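Local atomic coordinates of cell division control protein 11 (Saccharomyces cerevisiae, PDB entry 5AR1), a protein that assembles with other septins into cortical filaments that form a ring and then a collar at the mother-bud neck during cytokinesis, and belongs to the GTP-binding septin family. Residues Q164-I172 with L284-R295; L186-M194 with R226-I234. All blocks are in the same frame, centred on the assembly; numbering follows the deposited sequence.

Interaction 1: Q164-I172 with L284-R295; sequences QLGSLVNII and LKNYTHEILYER
Asn170 reaches from the connection between helix 156-165 and strand 171-175 against helix 274-290 and the start of helix 292-300, where Leu284, Tyr287, Thr288 and Leu292 meet its side chain. Its CB lies against CD2 of Leu284, 4.0 Å away. The amide carbon comes next, near CD2 of Leu292 and CG2 of Thr288. With CG beside the backbone N and anti to the carbonyl carbon (chi1 -83°), the side chain heads toward the helix, and the oxygen and nitrogen of its amide meet different neighbours. OD1 goes to CD1 of the Tyr287 ring at 3.2 Å and to CD2 of Leu292, the amide and ring planes standing 44° apart. ND2 of Asn170 lies 3.4 Å from CG2 of Thr288. The carbonyl O of Leu284 is also 3.4 Å from ND2 of Asn170; the same nitrogen donates a hydrogen bond to the carbonyl O of His141, so the buried amide has a polar partner within the fold. CG2 of Ile291, from the same segment as Tyr287, sits over the centre of one face of the tyrosine ring.

Farther along, Leu292 lies against the connection, its CD1 3.4 Å from the carbonyl O of Ser167. At the outer end the exposed Arg295 brings NH1 to OG of Ser167 in a weak hydrogen bond of 3.4 Å, bent to 133° at the hydrogen. The carbonyl O of Ser167 lies at the edge of the same guanidinium, near its plane. Backbone hydrogen bonds pair Asn170 and Ile172 with Cys143 of strand 142-147. This is the helix-to-strand link of a P-loop GTPase domain, leading into the edge strand 171-175 of the central sheet and here packed against the C-terminal helices of the septin G domain.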
loop_
_atom_site.group_PDB
_atom_site.type_symbol
_atom_site.label_atom_id
_atom_site.label_comp_id
_atom_site.label_asym_id
_atom_site.label_seq_id
_atom_site.Cartn_x
_atom_site.Cartn_y
_atom_site.Cartn_z
ATOM N N GLN A 164 8.209 -1.662 -11.252
ATOM C CA GLN A 164 9.409 -0.883 -11.015
ATOM C C GLN A 164 9.492 -0.525 -9.528
ATOM O O GLN A 164 10.397 -0.990 -8.828
ATOM C CB GLN A 164 9.393 0.382 -11.892
ATOM C CG GLN A 164 9.226 0.079 -13.379
ATOM C CD GLN A 164 9.230 1.324 -14.221
ATOM O OE1 GLN A 164 8.215 2.012 -14.367
ATOM N NE2 GLN A 164 10.368 1.616 -14.825
ATOM N N LEU A 165 8.477 0.208 -9.036
ATOM C CA LEU A 165 8.400 0.753 -7.686
ATOM C C LEU A 165 8.167 -0.274 -6.612
ATOM O O LEU A 165 8.468 0.004 -5.459
ATOM C CB LEU A 165 7.375 1.892 -7.621
ATOM C CG LEU A 165 7.923 3.178 -8.298
ATOM C CD1 LEU A 165 7.439 3.339 -9.752
ATOM C CD2 LEU A 165 7.660 4.413 -7.476
ATOM N N GLY A 166 7.744 -1.472 -7.003
ATOM C CA GLY A 166 7.481 -2.590 -6.094
ATOM C C GLY A 166 8.716 -3.190 -5.458
ATOM O O GLY A 166 8.617 -3.973 -4.509
ATOM N N SER A 167 9.883 -2.839 -5.989
ATOM C CA SER A 167 11.160 -3.300 -5.467
ATOM C C SER A 167 11.691 -2.291 -4.444
ATOM O O SER A 167 12.452 -2.671 -3.555
ATOM C CB SER A 167 12.157 -3.474 -6.606
ATOM O OG SER A 167 13.280 -4.220 -6.167
ATOM N N LEU A 168 11.277 -1.009 -4.573
ATOM C CA LEU A 168 11.696 0.097 -3.711
ATOM C C LEU A 168 10.736 0.393 -2.549
ATOM O O LEU A 168 11.212 0.753 -1.478
ATOM C CB LEU A 168 11.925 1.380 -4.528
ATOM C CG LEU A 168 12.825 1.273 -5.749
ATOM C CD1 LEU A 168 12.086 1.717 -7.005
ATOM C CD2 LEU A 168 14.101 2.060 -5.556
ATOM N N VAL A 169 9.407 0.295 -2.757
ATOM C CA VAL A 169 8.403 0.597 -1.725
ATOM C C VAL A 169 7.448 -0.576 -1.527
ATOM O O VAL A 169 7.234 -1.325 -2.477
ATOM C CB VAL A 169 7.673 1.950 -2.011
ATOM C CG1 VAL A 169 6.826 1.902 -3.278
ATOM C CG2 VAL A 169 6.842 2.420 -0.826
ATOM N N ASN A 170 6.876 -0.749 -0.316
ATOM C CA ASN A 170 5.905 -1.835 -0.047
ATOM C C ASN A 170 4.556 -1.477 -0.659
ATOM O O ASN A 170 3.801 -0.727 -0.032
ATOM C CB ASN A 170 5.730 -2.054 1.463
ATOM C CG ASN A 170 6.779 -2.916 2.096
ATOM O OD1 ASN A 170 7.321 -3.837 1.474
ATOM N ND2 ASN A 170 6.985 -2.720 3.389
ATOM N N ILE A 171 4.250 -1.977 -1.878
ATOM C CA ILE A 171 2.977 -1.617 -2.523
ATOM C C ILE A 171 1.826 -2.494 -2.050
ATOM O O ILE A 171 1.908 -3.713 -2.172
ATOM C CB ILE A 171 3.082 -1.554 -4.088
ATOM C CG1 ILE A 171 3.908 -0.312 -4.528
ATOM C CG2 ILE A 171 1.685 -1.556 -4.766
ATOM C CD1 ILE A 171 4.437 -0.345 -5.891
ATOM N N ILE A 172 0.755 -1.872 -1.533
ATOM C CA ILE A 172 -0.458 -2.601 -1.132
ATOM C C ILE A 172 -1.644 -2.101 -2.033
ATOM O O ILE A 172 -1.955 -0.909 -2.023
ATOM C CB ILE A 172 -0.739 -2.647 0.420
ATOM C CG1 ILE A 172 -1.199 -1.321 1.012
ATOM C CG2 ILE A 172 0.458 -3.165 1.220
ATOM C CD1 ILE A 172 -2.609 -1.375 1.427
ATOM N N LEU A 284 5.842 -3.208 8.041
ATOM C CA LEU A 284 6.132 -2.467 6.815
ATOM C C LEU A 284 7.297 -1.531 7.099
ATOM O O LEU A 284 8.095 -1.237 6.196
ATOM C CB LEU A 284 4.923 -1.625 6.369
ATOM C CG LEU A 284 3.612 -2.331 6.100
ATOM C CD1 LEU A 284 2.450 -1.455 6.478
ATOM C CD2 LEU A 284 3.494 -2.727 4.653
ATOM N N LYS A 285 7.382 -1.023 8.345
ATOM C CA LYS A 285 8.469 -0.119 8.734
ATOM C C LYS A 285 9.724 -0.961 8.704
ATOM O O LYS A 285 10.657 -0.611 8.007
ATOM C CB LYS A 285 8.225 0.458 10.138
ATOM C CG LYS A 285 8.894 1.780 10.413
ATOM C CD LYS A 285 9.675 1.735 11.718
ATOM C CE LYS A 285 10.283 3.074 12.071
ATOM N NZ LYS A 285 9.330 3.943 12.818
ATOM N N ASN A 286 9.674 -2.148 9.333
ATOM C CA ASN A 286 10.772 -3.095 9.401
ATOM C C ASN A 286 11.111 -3.689 8.062
ATOM O O ASN A 286 12.283 -3.766 7.750
ATOM C CB ASN A 286 10.525 -4.169 10.456
ATOM C CG ASN A 286 10.632 -3.647 11.884
ATOM O OD1 ASN A 286 10.443 -2.450 12.170
ATOM N ND2 ASN A 286 10.913 -4.545 12.825
ATOM N N TYR A 287 10.122 -4.033 7.243
ATOM C CA TYR A 287 10.372 -4.586 5.910
ATOM C C TYR A 287 11.122 -3.583 5.024
ATOM O O TYR A 287 12.091 -3.986 4.380
ATOM C CB TYR A 287 9.076 -5.098 5.227
ATOM C CG TYR A 287 9.338 -6.113 4.132
ATOM C CD1 TYR A 287 9.559 -5.709 2.817
ATOM C CD2 TYR A 287 9.408 -7.471 4.417
ATOM C CE1 TYR A 287 9.827 -6.636 1.808
ATOM C CE2 TYR A 287 9.660 -8.409 3.415
ATOM C CZ TYR A 287 9.881 -7.987 2.114
ATOM O OH TYR A 287 10.176 -8.907 1.135
ATOM N N THR A 288 10.734 -2.281 5.031
ATOM C CA THR A 288 11.439 -1.318 4.173
ATOM C C THR A 288 12.859 -1.048 4.637
ATOM O O THR A 288 13.668 -0.663 3.803
ATOM C CB THR A 288 10.683 -0.008 3.890
ATOM O OG1 THR A 288 10.688 0.836 5.042
ATOM C CG2 THR A 288 9.269 -0.233 3.331
ATOM N N HIS A 289 13.182 -1.287 5.929
ATOM C CA HIS A 289 14.531 -1.086 6.461
ATOM C C HIS A 289 15.405 -2.343 6.388
ATOM O O HIS A 289 16.545 -2.252 5.919
ATOM C CB HIS A 289 14.511 -0.515 7.888
ATOM C CG HIS A 289 15.885 -0.256 8.442
ATOM N ND1 HIS A 289 16.785 0.596 7.794
ATOM C CD2 HIS A 289 16.479 -0.746 9.557
ATOM C CE1 HIS A 289 17.880 0.610 8.544
ATOM N NE2 HIS A 289 17.748 -0.181 9.615
ATOM N N GLU A 290 14.879 -3.502 6.854
ATOM C CA GLU A 290 15.607 -4.770 6.914
ATOM C C GLU A 290 15.931 -5.384 5.521
ATOM O O GLU A 290 17.052 -5.878 5.352
ATOM C CB GLU A 290 14.907 -5.791 7.849
ATOM C CG GLU A 290 13.674 -6.489 7.264
ATOM C CD GLU A 290 12.584 -7.019 8.189
ATOM O OE1 GLU A 290 12.843 -7.158 9.407
ATOM O OE2 GLU A 290 11.476 -7.325 7.684
ATOM N N ILE A 291 15.007 -5.317 4.527
ATOM C CA ILE A 291 15.245 -5.938 3.209
ATOM C C ILE A 291 15.157 -4.952 2.005
ATOM O O ILE A 291 16.039 -4.988 1.138
ATOM C CB ILE A 291 14.343 -7.196 3.012
ATOM C CG1 ILE A 291 14.253 -7.647 1.531
ATOM C CG2 ILE A 291 12.962 -7.012 3.627
ATOM C CD1 ILE A 291 13.726 -9.090 1.305
ATOM N N LEU A 292 14.109 -4.107 1.944
ATOM C CA LEU A 292 13.866 -3.148 0.846
ATOM C C LEU A 292 14.938 -2.040 0.651
ATOM O O LEU A 292 15.117 -1.556 -0.472
ATOM C CB LEU A 292 12.490 -2.515 1.037
ATOM C CG LEU A 292 11.462 -2.714 -0.040
ATOM C CD1 LEU A 292 11.498 -4.100 -0.574
ATOM C CD2 LEU A 292 10.097 -2.343 0.468
ATOM N N TYR A 293 15.599 -1.618 1.750
ATOM C CA TYR A 293 16.672 -0.628 1.749
ATOM C C TYR A 293 17.973 -1.384 1.538
ATOM O O TYR A 293 18.904 -0.858 0.928
ATOM C CB TYR A 293 16.694 0.169 3.069
ATOM C CG TYR A 293 17.990 0.906 3.360
ATOM C CD1 TYR A 293 18.336 2.058 2.659
ATOM C CD2 TYR A 293 18.856 0.464 4.356
ATOM C CE1 TYR A 293 19.523 2.742 2.928
ATOM C CE2 TYR A 293 20.043 1.139 4.635
ATOM C CZ TYR A 293 20.376 2.277 3.916
ATOM O OH TYR A 293 21.542 2.948 4.211
ATOM N N GLU A 294 18.024 -2.629 2.031
ATOM C CA GLU A 294 19.180 -3.511 1.913
ATOM C C GLU A 294 19.505 -3.847 0.447
ATOM O O GLU A 294 20.674 -3.902 0.075
ATOM C CB GLU A 294 18.942 -4.776 2.756
ATOM C CG GLU A 294 20.028 -5.051 3.787
ATOM C CD GLU A 294 20.701 -3.850 4.431
ATOM O OE1 GLU A 294 20.032 -3.124 5.203
ATOM O OE2 GLU A 294 21.905 -3.639 4.163
ATOM N N ARG A 295 18.455 -4.035 -0.380
ATOM C CA ARG A 295 18.548 -4.331 -1.810
ATOM C C ARG A 295 19.025 -3.092 -2.557
ATOM O O ARG A 295 19.780 -3.217 -3.523
ATOM C CB ARG A 295 17.179 -4.783 -2.351
ATOM C CG ARG A 295 17.256 -5.478 -3.710
ATOM C CD ARG A 295 15.903 -5.893 -4.252
ATOM N NE ARG A 295 15.254 -6.895 -3.401
ATOM C CZ ARG A 295 14.059 -6.743 -2.839
ATOM N NH1 ARG A 295 13.350 -5.641 -3.054
ATOM N NH2 ARG A 295 13.554 -7.701 -2.073
#

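Interaction 2: L186-M194 with R226-I234; sequences LKLNKKLIM and RTLLPFAII
Pro230, preceded by a cis peptide bond, presses its ring against helix 183-199 at Lys190, Ile193 and Met194. The tight part is here: CG of Pro230 meets CG2 of Ile193 at 3.5 Å, while its CD touches CG of Lys190 and SD of Met194. The methionine gets there by bending at chi2 and chi3, which brings its sulfur alongside the proline. Ile175 of the neighbouring strand 171-175 also touches Lys190, Ile193 and Pro230.

Packing thins toward the ends. Leu186 reaches Ala232 through one methyl, CD2 to CB at 3.8 Å, and at the other end SD of Met194 is 4.5 Å from CB of Leu229. The exposed Lys187, Leu188 and Lys191 belong to the solvent side of the helix.

Lys190 crosses the contact extended beyond CG, running past Pro230, and its NZ donates a 2.8 Å hydrogen bond to the carbonyl O of Leu228, with the nitrogen tilted 31° from the carbonyl plane. The same NZ bonds the carbonyl O of Tyr240. The aliphatic stem thus packs on Pro230 while two backbone carbonyls, from the end of helix 218-228 and from strand 239-240, grip the ammonium group, which would probably offset the cost of holding a charge in a largely buried contact.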
loop_
_atom_site.group_PDB
_atom_site.type_symbol
_atom_site.label_atom_id
_atom_site.label_comp_id
_atom_site.label_asym_id
_atom_site.label_seq_id
_atom_site.Cartn_x
_atom_site.Cartn_y
_atom_site.Cartn_z
ATOM N N LEU A 186 -17.595 -5.904 -7.431
ATOM C CA LEU A 186 -16.434 -5.847 -6.553
ATOM C C LEU A 186 -15.696 -7.175 -6.521
ATOM O O LEU A 186 -14.472 -7.164 -6.656
ATOM C CB LEU A 186 -16.861 -5.461 -5.137
ATOM C CG LEU A 186 -16.133 -4.288 -4.514
ATOM C CD1 LEU A 186 -16.978 -3.659 -3.433
ATOM C CD2 LEU A 186 -14.780 -4.706 -3.943
ATOM N N LYS A 187 -16.425 -8.313 -6.348
ATOM C CA LYS A 187 -15.830 -9.652 -6.325
ATOM C C LYS A 187 -15.030 -9.842 -7.601
ATOM O O LYS A 187 -13.855 -10.212 -7.539
ATOM C CB LYS A 187 -16.903 -10.748 -6.264
ATOM C CG LYS A 187 -17.450 -11.076 -4.898
ATOM C CD LYS A 187 -18.166 -12.434 -4.925
ATOM C CE LYS A 187 -19.273 -12.589 -3.904
ATOM N NZ LYS A 187 -20.453 -11.721 -4.196
ATOM N N LEU A 188 -15.674 -9.560 -8.759
ATOM C CA LEU A 188 -15.089 -9.670 -10.089
ATOM C C LEU A 188 -13.778 -8.902 -10.140
ATOM O O LEU A 188 -12.732 -9.536 -10.229
ATOM C CB LEU A 188 -16.069 -9.158 -11.138
ATOM C CG LEU A 188 -15.593 -9.192 -12.569
ATOM C CD1 LEU A 188 -16.604 -9.909 -13.451
ATOM C CD2 LEU A 188 -15.392 -7.789 -13.089
ATOM N N ASN A 189 -13.831 -7.557 -10.009
ATOM C CA ASN A 189 -12.669 -6.667 -9.999
ATOM C C ASN A 189 -11.574 -7.173 -9.049
ATOM O O ASN A 189 -10.413 -7.228 -9.455
ATOM C CB ASN A 189 -13.084 -5.246 -9.647
ATOM C CG ASN A 189 -13.391 -4.405 -10.852
ATOM O OD1 ASN A 189 -12.485 -3.913 -11.540
ATOM N ND2 ASN A 189 -14.674 -4.218 -11.135
ATOM N N LYS A 190 -11.942 -7.615 -7.824
ATOM C CA LYS A 190 -10.966 -8.168 -6.890
ATOM C C LYS A 190 -10.226 -9.347 -7.552
ATOM O O LYS A 190 -9.010 -9.262 -7.732
ATOM C CB LYS A 190 -11.612 -8.546 -5.547
ATOM C CG LYS A 190 -11.786 -7.361 -4.597
ATOM C CD LYS A 190 -11.825 -7.829 -3.147
ATOM C CE LYS A 190 -12.089 -6.697 -2.184
ATOM N NZ LYS A 190 -12.083 -7.154 -0.768
ATOM N N LYS A 191 -10.983 -10.359 -8.041
ATOM C CA LYS A 191 -10.506 -11.559 -8.748
ATOM C C LYS A 191 -9.500 -11.211 -9.870
ATOM O O LYS A 191 -8.412 -11.787 -9.903
ATOM C CB LYS A 191 -11.717 -12.330 -9.332
ATOM C CG LYS A 191 -11.400 -13.711 -9.923
ATOM C CD LYS A 191 -12.455 -14.223 -10.895
ATOM C CE LYS A 191 -13.554 -15.011 -10.204
ATOM N NZ LYS A 191 -14.486 -15.664 -11.176
ATOM N N LEU A 192 -9.868 -10.268 -10.768
ATOM C CA LEU A 192 -9.065 -9.865 -11.923
ATOM C C LEU A 192 -7.760 -9.153 -11.522
ATOM O O LEU A 192 -6.691 -9.552 -11.980
ATOM C CB LEU A 192 -9.876 -9.017 -12.934
ATOM C CG LEU A 192 -11.303 -9.460 -13.356
ATOM C CD1 LEU A 192 -11.910 -8.471 -14.344
ATOM C CD2 LEU A 192 -11.331 -10.872 -13.991
ATOM N N ILE A 193 -7.833 -8.124 -10.650
ATOM C CA ILE A 193 -6.652 -7.395 -10.196
ATOM C C ILE A 193 -5.642 -8.393 -9.646
ATOM O O ILE A 193 -4.457 -8.307 -9.972
ATOM C CB ILE A 193 -7.025 -6.311 -9.166
ATOM C CG1 ILE A 193 -7.839 -5.188 -9.821
ATOM C CG2 ILE A 193 -5.766 -5.743 -8.490
ATOM C CD1 ILE A 193 -8.699 -4.391 -8.838
ATOM N N MET A 194 -6.126 -9.376 -8.864
ATOM C CA MET A 194 -5.267 -10.408 -8.300
ATOM C C MET A 194 -4.708 -11.319 -9.391
ATOM O O MET A 194 -3.525 -11.663 -9.334
ATOM C CB MET A 194 -5.968 -11.194 -7.186
ATOM C CG MET A 194 -6.293 -10.365 -5.950
ATOM S SD MET A 194 -4.954 -9.282 -5.327
ATOM C CE MET A 194 -3.620 -10.530 -4.975
ATOM N N ARG A 226 -4.990 -11.152 3.836
ATOM C CA ARG A 226 -4.523 -11.369 2.460
ATOM C C ARG A 226 -5.706 -11.573 1.536
ATOM O O ARG A 226 -5.664 -11.175 0.378
ATOM C CB ARG A 226 -3.643 -12.610 2.414
ATOM C CG ARG A 226 -2.174 -12.361 2.570
ATOM C CD ARG A 226 -1.490 -13.706 2.483
ATOM N NE ARG A 226 -0.081 -13.631 2.857
ATOM C CZ ARG A 226 0.655 -14.669 3.244
ATOM N NH1 ARG A 226 0.111 -15.875 3.347
ATOM N NH2 ARG A 226 1.937 -14.505 3.541
ATOM N N THR A 227 -6.762 -12.176 2.067
ATOM C CA THR A 227 -8.026 -12.452 1.408
ATOM C C THR A 227 -8.767 -11.173 1.026
ATOM O O THR A 227 -9.449 -11.147 -0.002
ATOM C CB THR A 227 -8.803 -13.346 2.363
ATOM O OG1 THR A 227 -8.538 -14.680 1.998
ATOM C CG2 THR A 227 -10.280 -13.040 2.453
ATOM N N LEU A 228 -8.641 -10.125 1.856
ATOM C CA LEU A 228 -9.322 -8.846 1.665
ATOM C C LEU A 228 -8.738 -8.018 0.521
ATOM O O LEU A 228 -9.410 -7.131 -0.015
ATOM C CB LEU A 228 -9.363 -8.062 2.989
ATOM C CG LEU A 228 -9.990 -8.801 4.190
ATOM C CD1 LEU A 228 -9.762 -8.043 5.482
ATOM C CD2 LEU A 228 -11.457 -9.057 3.981
ATOM N N LEU A 229 -7.502 -8.350 0.122
ATOM C CA LEU A 229 -6.749 -7.715 -0.961
ATOM C C LEU A 229 -7.394 -7.937 -2.321
ATOM O O LEU A 229 -7.793 -9.083 -2.607
ATOM C CB LEU A 229 -5.327 -8.295 -0.994
ATOM C CG LEU A 229 -4.155 -7.388 -0.734
ATOM C CD1 LEU A 229 -4.527 -6.161 0.081
ATOM C CD2 LEU A 229 -3.059 -8.159 -0.075
ATOM N N PRO A 230 -7.437 -6.896 -3.205
ATOM C CA PRO A 230 -7.047 -5.489 -2.996
ATOM C C PRO A 230 -8.038 -4.802 -2.057
ATOM O O PRO A 230 -9.246 -4.918 -2.264
ATOM C CB PRO A 230 -7.114 -4.882 -4.413
ATOM C CG PRO A 230 -7.266 -6.027 -5.342
ATOM C CD PRO A 230 -8.003 -7.061 -4.553
ATOM N N PHE A 231 -7.540 -4.123 -1.005
ATOM C CA PHE A 231 -8.402 -3.479 -0.019
ATOM C C PHE A 231 -9.415 -2.493 -0.599
ATOM O O PHE A 231 -9.024 -1.536 -1.242
ATOM C CB PHE A 231 -7.568 -2.802 1.080
ATOM C CG PHE A 231 -6.726 -3.722 1.937
ATOM C CD1 PHE A 231 -7.207 -4.968 2.336
ATOM C CD2 PHE A 231 -5.484 -3.307 2.418
ATOM C CE1 PHE A 231 -6.438 -5.802 3.146
ATOM C CE2 PHE A 231 -4.712 -4.144 3.231
ATOM C CZ PHE A 231 -5.193 -5.387 3.585
ATOM N N ALA A 232 -10.711 -2.742 -0.390
ATOM C CA ALA A 232 -11.761 -1.810 -0.801
ATOM C C ALA A 232 -12.099 -1.102 0.505
ATOM O O ALA A 232 -13.028 -1.492 1.219
ATOM C CB ALA A 232 -12.962 -2.569 -1.343
ATOM N N ILE A 233 -11.239 -0.140 0.868
ATOM C CA ILE A 233 -11.228 0.599 2.131
ATOM C C ILE A 233 -12.087 1.889 2.039
ATOM O O ILE A 233 -11.677 2.850 1.406
ATOM C CB ILE A 233 -9.732 0.796 2.576
ATOM C CG1 ILE A 233 -9.592 1.536 3.907
ATOM C CG2 ILE A 233 -8.843 1.430 1.515
ATOM C CD1 ILE A 233 -8.383 0.987 4.785
ATOM N N ILE A 234 -13.299 1.874 2.650
ATOM C CA ILE A 234 -14.294 2.971 2.609
ATOM C C ILE A 234 -15.061 3.187 3.936
ATOM O O ILE A 234 -15.153 2.258 4.729
ATOM C CB ILE A 234 -15.293 2.781 1.416
ATOM C CG1 ILE A 234 -15.667 1.293 1.167
ATOM C CG2 ILE A 234 -14.772 3.444 0.130
ATOM C CD1 ILE A 234 -16.689 0.649 2.128
#

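How the interactions relate
Both interactions attach parts of the fold to the region of strand 171-175, with interaction 1 at the connection entering it and interaction 2 at the helix that follows it. Their centres are 22 Å apart, on opposite sides of the chain's centre, yet they touch where CD1 of Ile172 packs on CD2 of Phe231 at 3.6 Å. Five of the eight touching residues of interaction 2 are buried and none is exposed; it combines aliphatic packing with a lysine-to-carbonyl hydrogen bond. Interaction 1 runs from a buried amide to an exposed arginine held weakly. Ala232 of interaction 2 touches Ser178, which probably binds GTP as in related proteins, whereas interaction 1 involves the C-terminal helices.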